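Local coordinates for protein endo-b-1,4-glucanase (Nasutitermes takasagoensis, PDB 1KS8) that probably hydrolyses internal beta-1,4-glucosidic linkages in cellulose and related beta-glucans, as a termite family 9 glycoside hydrolase, at residues A[15-18]-A[19-22]; A[219-222]-A[223-226]; A[199-202]-A[203-207]; A[171-174]-A[175-178]. All blocks are in the same frame, centred on the assembly; numbering follows the deposited sequence.

Interaction 1 (A[15-18]-A[19-22]); sequences FYEA and QRSG
Gln19 N donates to Tyr16 O at 3.0 Å and Arg20 N to Glu17 O at 3.3 Å; both bonds span three residues. Gln19 N also makes a weak bond to Phe15 O. This is near the C-terminal end of helix 5-18 in the (alpha/alpha)6 barrel, and it is buried. Gln19 CG lies over one face of the Phe15 ring in a CH-pi contact, 3.9 Å from the centroid of that ring and offset toward the rim. The bend at chi2 (-61°) carries the amide out past the CE1 and CZ side of the ring, its plane only 14° from the ring's. His360 bonds to OE1 and Ala55 O to NE2, which should fix the rotation of the amide. The Gln19 side chain is about 8 Å from that of Glu412, a predicted active-site residue. Glu17 and Arg20 run side by side, pointing the same way. Their carboxylate and guanidinium planes are stacked, and Glu17 CG sits over the centre of the guanidinium. No Arg20 N-H points at Glu17 OE2, which instead takes the backbone N of Lys29 and Val30. One water donates to Glu17 OE1 at 2.8 Å and weakly accepts from Arg20 NH2 at 3.1 Å.

Interaction 2 (A[219-222]-A[223-226]); sequences AAWL and YRAT
Leu222 O is gripped twice by Thr226: the hydroxyl OG1 donates to it at 2.7 Å, and the backbone N of Thr226 adds a weak bond to the same Leu222 O at 2.9 Å. This is the last turn of helix 212-226, in the (alpha/alpha)6 barrel. OG1 stands between the backbone N and the carbonyl carbon (chi1 64°), which turns it back onto the preceding turn. The same OG1 is bonded to Asp228 N, as in an ST turn, so it links the helix end to the chain that leads into helix 229-241. A valine here would probably leave Leu222 O with the weak amide bond in place of the hydroxyl, and Asp228 N without its acceptor. Further back the turn is regular. Tyr223 N bonds to Ala219 O, Arg224 N to Ala220 O, and Ala225 N to Trp221 O.

On another side of the helix Trp221 and Arg224 lie side by side and point the same way. The indole and guanidinium planes are 14° apart. Arg224 is extended from CG to NE, and a salt bridge from NH2 to Asp78 holds its end. Trp221 also meets Trp74 and Trp217 edge-to-face, and its side chain is about 8 Å from that of Glu214, a calcium-binding residue, though no calcium is bound here. The touching atoms are those of the six-membered ring: Trp221 CZ3 lies 3.7 Å from Arg224 CD, and Trp221 CH2 lies 3.7 Å from Arg224 NH1.

Interaction 3 (A[199-202]-A[203-207]); sequences ITDA and RNFYA
Thr200 lays its methyl over one face of the Arg203 guanidinium, with CG2 3.6 Å from Arg203 NH2. The two side chains run alongside each other. Arg203 gets there by bending at chi2 and chi3 (53° at chi3), which folds the guanidinium back over the threonine. A water joins the pair by a second route. It donates to Thr200 O at 2.8 Å and accepts from Arg203 NH2 at 3.1 Å. The same Thr200 O takes the backbone N of Arg203.

Residues 200-202 are in 3-10 conformation, in the loop between helix 195-198 and helix 212-226 of the (alpha/alpha)6 barrel. Further on, Ala202 O accepts two amides. Tyr206 N approaches in the carbonyl plane at 2.8 Å from Ala202 O. Phe205 N comes from above that plane, 3.0 Å from the same Ala202 O. Tyr206 follows the turn; its OH bonds to Asp54, its ring meets Trp253 edge-to-face, and its side chain is about 5 Å from that of Glu412, a predicted active-site residue. This is consistent with a place beside the catalytic cleft.

Phe205 points back toward 199-202, and its ring edge meets the backbone. Asp201 O lies near the ring plane, 3.1 Å from Phe205 CD2 and 3.4 Å from Phe205 CE2. The Asp201 carboxylate reaches elsewhere: OD1 bonds to Gln116 NE2 and to Gly120 N.

Interaction 4 (A[171-174]-A[175-178]); sequences GTYS and NNLL
Leu177 N donates to Tyr173 O at 2.8 Å. Asn175 N to Gly171 O, at 2.9 Å, and Leu178 N to Ser174 O, at 3.0 Å, are of the same i to i+4 kind, as is Asn176 N to Thr172 O. They form the opening turns of helix 171-190, part of the (alpha/alpha)6 barrel. Two hydroxyls reach neighbouring helices: Tyr173 OH bonds to Thr100 OG1, and Ser174 OG to Ser163 O.

Packing centres on Tyr173 and Leu177. Leu177 CG lies over one face of the Tyr173 ring in a CH-pi contact, 4.0 Å from its centroid and toward the rim. Both methyls share the ring: Leu177 CD1 is 3.5 Å from Tyr173 CE2, and Leu177 CD2 is 3.7 Å from Tyr173 CZ. The tyrosine ring reaches the next turn because chi1 is -173°, with CG opposite the backbone N. Replacing Tyr173 by an alanine is likely to leave the Leu177 methyls without the ring they rest on and Thr100 OG1 without its phenol partner. The contact is thus mixed: the ring face gives the leucine an apolar surface, while the hydroxyl bonds to helix 89-106; Lys97 and Phe166 also meet the ring.

In the fold
All four contacts are local, and each joins consecutive residues, so none closes a long loop. They follow in series from the N terminus, with no nesting or crossing. Interaction 1 lies where helix 5-18 gives way to a loop. Interaction 4 opens helix 171-190, interaction 3 lies in the loop beyond helix 195-198, and interaction 2 ends helix 212-226. Interactions 2 and 4 touch: Leu178 CD1 packs on Thr226 CG2 at 3.6 Å and also on Leu222 and Ala225, so the start of one helix meets the end of another. Interactions 1 and 3 do not touch, their nearest atoms being about 9 Å apart, but each has a side chain near predicted active-site residue Glu412.

Interaction 1 (A[15-18]-A[19-22])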
# COMPACT_ATOMS: atom_id res chain seq x y z
N PHE A 15 0.72 -12.49 -2.15
CA PHE A 15 0.58 -11.52 -3.22
C PHE A 15 1.79 -10.59 -3.20
O PHE A 15 2.38 -10.31 -4.24
CB PHE A 15 -0.70 -10.69 -3.07
CG PHE A 15 -0.75 -9.48 -3.97
CD1 PHE A 15 -0.72 -9.63 -5.36
CD2 PHE A 15 -0.80 -8.20 -3.44
CE1 PHE A 15 -0.73 -8.50 -6.19
CE2 PHE A 15 -0.81 -7.07 -4.26
CZ PHE A 15 -0.77 -7.22 -5.64
N TYR A 16 2.18 -10.12 -2.01
CA TYR A 16 3.34 -9.24 -1.96
C TYR A 16 4.61 -9.96 -2.42
O TYR A 16 5.46 -9.36 -3.06
CB TYR A 16 3.48 -8.62 -0.56
CG TYR A 16 2.50 -7.48 -0.35
CD1 TYR A 16 2.61 -6.31 -1.10
CD2 TYR A 16 1.43 -7.60 0.53
CE1 TYR A 16 1.67 -5.28 -0.98
CE2 TYR A 16 0.48 -6.58 0.66
CZ TYR A 16 0.61 -5.43 -0.09
OH TYR A 16 -0.32 -4.42 0.03
N GLU A 17 4.73 -11.26 -2.12
CA GLU A 17 5.91 -11.98 -2.59
C GLU A 17 5.90 -11.99 -4.12
O GLU A 17 6.95 -11.92 -4.76
CB GLU A 17 5.93 -13.44 -2.10
CG GLU A 17 6.21 -13.62 -0.61
CD GLU A 17 6.82 -14.97 -0.30
OE1 GLU A 17 6.86 -15.34 0.90
OE2 GLU A 17 7.28 -15.65 -1.24
N ALA A 18 4.70 -12.06 -4.71
CA ALA A 18 4.56 -12.08 -6.16
C ALA A 18 4.90 -10.73 -6.80
O ALA A 18 5.14 -10.66 -8.01
CB ALA A 18 3.13 -12.48 -6.54
N GLN A 19 4.92 -9.68 -5.99
CA GLN A 19 5.23 -8.33 -6.46
C GLN A 19 6.69 -7.94 -6.27
O GLN A 19 7.10 -6.84 -6.64
CB GLN A 19 4.35 -7.30 -5.74
CG GLN A 19 2.86 -7.42 -6.02
CD GLN A 19 2.54 -7.23 -7.48
OE1 GLN A 19 2.34 -8.19 -8.22
NE2 GLN A 19 2.48 -5.97 -7.92
N ARG A 20 7.48 -8.83 -5.68
CA ARG A 20 8.88 -8.52 -5.43
C ARG A 20 9.73 -8.35 -6.67
O ARG A 20 9.67 -9.15 -7.61
CB ARG A 20 9.51 -9.61 -4.55
CG ARG A 20 8.99 -9.64 -3.14
CD ARG A 20 9.54 -10.84 -2.40
NE ARG A 20 9.16 -10.83 -1.00
CZ ARG A 20 9.51 -11.76 -0.12
NH1 ARG A 20 10.25 -12.79 -0.50
NH2 ARG A 20 9.13 -11.65 1.15
N SER A 21 10.53 -7.28 -6.67
CA SER A 21 11.45 -6.99 -7.75
C SER A 21 12.86 -7.27 -7.22
O SER A 21 13.08 -7.26 -6.00
CB SER A 21 11.34 -5.51 -8.16
OG SER A 21 12.26 -5.20 -9.19
N GLY A 22 13.80 -7.56 -8.12
CA GLY A 22 15.17 -7.82 -7.70
C GLY A 22 15.51 -9.28 -7.51
O GLY A 22 14.88 -10.16 -8.08
O HOH W 1 7.98 -13.93 2.98

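Interaction 2 (A[219-222]-A[223-226])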
# COMPACT_ATOMS: atom_id res chain seq x y z
N ALA A 219 5.32 13.70 10.19
CA ALA A 219 5.66 14.25 11.49
C ALA A 219 5.04 13.41 12.61
O ALA A 219 5.68 13.13 13.62
CB ALA A 219 5.19 15.69 11.60
N ALA A 220 3.79 13.01 12.42
CA ALA A 220 3.10 12.20 13.42
C ALA A 220 3.81 10.86 13.61
O ALA A 220 4.01 10.42 14.74
CB ALA A 220 1.65 11.98 13.01
N TRP A 221 4.18 10.21 12.51
CA TRP A 221 4.86 8.93 12.60
C TRP A 221 6.23 9.07 13.26
O TRP A 221 6.65 8.21 14.04
CB TRP A 221 5.00 8.28 11.22
CG TRP A 221 3.78 7.48 10.86
CD1 TRP A 221 2.81 7.81 9.95
CD2 TRP A 221 3.38 6.24 11.44
NE1 TRP A 221 1.83 6.85 9.94
CE2 TRP A 221 2.15 5.87 10.84
CE3 TRP A 221 3.94 5.39 12.41
CZ2 TRP A 221 1.47 4.70 11.19
CZ3 TRP A 221 3.26 4.23 12.75
CH2 TRP A 221 2.04 3.89 12.14
N LEU A 222 6.94 10.15 12.95
CA LEU A 222 8.24 10.38 13.56
C LEU A 222 8.10 10.58 15.06
O LEU A 222 8.94 10.14 15.83
CB LEU A 222 8.94 11.57 12.91
CG LEU A 222 9.72 11.19 11.65
CD1 LEU A 222 10.12 12.43 10.89
CD2 LEU A 222 10.94 10.36 12.05
N TYR A 223 7.03 11.26 15.47
CA TYR A 223 6.81 11.46 16.90
C TYR A 223 6.60 10.11 17.56
O TYR A 223 7.17 9.81 18.61
CB TYR A 223 5.59 12.35 17.15
CG TYR A 223 5.20 12.42 18.61
CD1 TYR A 223 6.09 12.91 19.56
CD2 TYR A 223 3.96 11.96 19.05
CE1 TYR A 223 5.75 12.95 20.91
CE2 TYR A 223 3.61 12.00 20.40
CZ TYR A 223 4.51 12.49 21.32
OH TYR A 223 4.18 12.53 22.66
N ARG A 224 5.77 9.28 16.94
CA ARG A 224 5.48 7.96 17.48
C ARG A 224 6.74 7.10 17.60
O ARG A 224 6.89 6.34 18.55
CB ARG A 224 4.45 7.24 16.60
CG ARG A 224 3.99 5.91 17.16
CD ARG A 224 2.93 5.27 16.29
NE ARG A 224 2.30 4.14 16.98
CZ ARG A 224 1.18 3.56 16.58
NH1 ARG A 224 0.56 3.98 15.48
NH2 ARG A 224 0.66 2.56 17.29
N ALA A 225 7.64 7.24 16.63
CA ALA A 225 8.87 6.46 16.60
C ALA A 225 10.02 6.99 17.46
O ALA A 225 10.97 6.26 17.75
CB ALA A 225 9.35 6.32 15.16
N THR A 226 9.93 8.26 17.86
CA THR A 226 11.01 8.86 18.65
C THR A 226 10.60 9.40 20.01
O THR A 226 11.43 9.51 20.91
CB THR A 226 11.64 10.03 17.88
OG1 THR A 226 10.66 11.06 17.69
CG2 THR A 226 12.15 9.56 16.53

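Interaction 3 (A[199-202]-A[203-207])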
# COMPACT_ATOMS: atom_id res chain seq x y z
N ILE A 199 9.23 14.54 -10.85
CA ILE A 199 9.30 13.28 -11.59
C ILE A 199 8.03 13.35 -12.43
O ILE A 199 6.99 12.79 -12.08
CB ILE A 199 9.26 12.07 -10.63
CG1 ILE A 199 10.49 12.11 -9.72
CG2 ILE A 199 9.23 10.77 -11.43
CD1 ILE A 199 10.58 10.97 -8.72
N THR A 200 8.12 14.07 -13.55
CA THR A 200 6.97 14.27 -14.41
C THR A 200 6.35 13.02 -15.02
O THR A 200 5.17 13.03 -15.37
CB THR A 200 7.29 15.27 -15.54
OG1 THR A 200 8.38 14.79 -16.33
CG2 THR A 200 7.65 16.64 -14.95
N ASP A 201 7.11 11.94 -15.15
CA ASP A 201 6.53 10.73 -15.73
C ASP A 201 5.39 10.24 -14.85
O ASP A 201 4.41 9.68 -15.34
CB ASP A 201 7.58 9.63 -15.86
CG ASP A 201 7.10 8.47 -16.71
OD1 ASP A 201 7.03 7.33 -16.20
OD2 ASP A 201 6.78 8.71 -17.89
N ALA A 202 5.52 10.46 -13.54
CA ALA A 202 4.52 10.01 -12.58
C ALA A 202 3.21 10.80 -12.60
O ALA A 202 2.20 10.34 -12.06
CB ALA A 202 5.11 10.03 -11.17
N ARG A 203 3.23 11.97 -13.22
CA ARG A 203 2.04 12.82 -13.26
C ARG A 203 0.81 12.15 -13.86
O ARG A 203 -0.32 12.49 -13.50
CB ARG A 203 2.37 14.11 -14.01
CG ARG A 203 1.29 15.17 -13.95
CD ARG A 203 1.92 16.56 -13.98
NE ARG A 203 2.83 16.72 -15.11
CZ ARG A 203 3.72 17.69 -15.22
NH1 ARG A 203 3.84 18.60 -14.26
NH2 ARG A 203 4.50 17.76 -16.29
N ASN A 204 1.01 11.19 -14.75
CA ASN A 204 -0.11 10.52 -15.38
C ASN A 204 -0.39 9.12 -14.85
O ASN A 204 -1.18 8.37 -15.43
CB ASN A 204 0.11 10.47 -16.89
CG ASN A 204 0.21 11.86 -17.49
OD1 ASN A 204 -0.74 12.64 -17.43
ND2 ASN A 204 1.37 12.18 -18.05
N PHE A 205 0.25 8.77 -13.74
CA PHE A 205 0.06 7.46 -13.13
C PHE A 205 -0.27 7.57 -11.65
O PHE A 205 -1.21 6.93 -11.16
CB PHE A 205 1.33 6.62 -13.34
CG PHE A 205 1.66 6.39 -14.79
CD1 PHE A 205 0.89 5.54 -15.58
CD2 PHE A 205 2.72 7.08 -15.39
CE1 PHE A 205 1.17 5.37 -16.93
CE2 PHE A 205 3.00 6.92 -16.74
CZ PHE A 205 2.23 6.06 -17.51
N TYR A 206 0.51 8.38 -10.93
CA TYR A 206 0.30 8.60 -9.50
C TYR A 206 0.56 10.07 -9.20
O TYR A 206 1.47 10.43 -8.46
CB TYR A 206 1.24 7.71 -8.69
CG TYR A 206 0.79 6.27 -8.66
CD1 TYR A 206 -0.26 5.87 -7.83
CD2 TYR A 206 1.37 5.31 -9.50
CE1 TYR A 206 -0.72 4.55 -7.84
CE2 TYR A 206 0.91 4.00 -9.51
CZ TYR A 206 -0.14 3.62 -8.68
OH TYR A 206 -0.58 2.32 -8.68
N ALA A 207 -0.27 10.93 -9.78
CA ALA A 207 -0.14 12.37 -9.62
C ALA A 207 -0.31 12.86 -8.19
O ALA A 207 -1.12 12.34 -7.42
CB ALA A 207 -1.13 13.08 -10.53
O HOH W 2 4.22 14.86 -17.33

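Interaction 4 (A[171-174]-A[175-178])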
# COMPACT_ATOMS: atom_id res chain seq x y z
N GLY A 171 17.28 -4.05 16.47
CA GLY A 171 17.56 -2.69 16.88
C GLY A 171 18.47 -1.92 15.95
O GLY A 171 18.27 -0.73 15.73
N THR A 172 19.49 -2.59 15.41
CA THR A 172 20.42 -1.93 14.50
C THR A 172 19.69 -1.44 13.25
O THR A 172 19.88 -0.31 12.82
CB THR A 172 21.56 -2.89 14.09
OG1 THR A 172 22.28 -3.29 15.26
CG2 THR A 172 22.51 -2.20 13.12
N TYR A 173 18.86 -2.30 12.68
CA TYR A 173 18.11 -1.92 11.49
C TYR A 173 17.13 -0.81 11.85
O TYR A 173 16.94 0.14 11.09
CB TYR A 173 17.36 -3.13 10.93
CG TYR A 173 16.69 -2.88 9.60
CD1 TYR A 173 17.43 -2.43 8.50
CD2 TYR A 173 15.33 -3.08 9.43
CE1 TYR A 173 16.83 -2.19 7.27
CE2 TYR A 173 14.71 -2.85 8.20
CZ TYR A 173 15.47 -2.41 7.13
OH TYR A 173 14.86 -2.18 5.91
N SER A 174 16.51 -0.93 13.02
CA SER A 174 15.57 0.07 13.49
C SER A 174 16.22 1.45 13.54
O SER A 174 15.65 2.43 13.08
CB SER A 174 15.04 -0.31 14.87
OG SER A 174 14.19 0.69 15.39
N ASN A 175 17.43 1.51 14.08
CA ASN A 175 18.16 2.77 14.18
C ASN A 175 18.45 3.34 12.80
O ASN A 175 18.32 4.55 12.57
CB ASN A 175 19.49 2.56 14.92
CG ASN A 175 19.29 2.30 16.41
OD1 ASN A 175 20.25 1.97 17.12
ND2 ASN A 175 18.06 2.44 16.88
N ASN A 176 18.84 2.47 11.87
CA ASN A 176 19.15 2.88 10.51
C ASN A 176 17.90 3.45 9.84
O ASN A 176 17.95 4.49 9.19
CB ASN A 176 19.70 1.69 9.72
CG ASN A 176 20.07 2.05 8.30
OD1 ASN A 176 20.60 3.12 8.04
ND2 ASN A 176 19.80 1.14 7.37
N LEU A 177 16.78 2.75 10.00
CA LEU A 177 15.51 3.19 9.43
C LEU A 177 15.16 4.59 9.93
O LEU A 177 14.77 5.46 9.15
CB LEU A 177 14.39 2.23 9.83
CG LEU A 177 14.39 0.83 9.20
CD1 LEU A 177 13.41 -0.06 9.94
CD2 LEU A 177 14.01 0.94 7.72
N LEU A 178 15.29 4.80 11.24
CA LEU A 178 14.97 6.08 11.84
C LEU A 178 15.86 7.22 11.35
O LEU A 178 15.39 8.33 11.15
CB LEU A 178 15.05 5.98 13.37
CG LEU A 178 14.47 7.16 14.15
CD1 LEU A 178 13.01 7.37 13.79
CD2 LEU A 178 14.62 6.90 15.64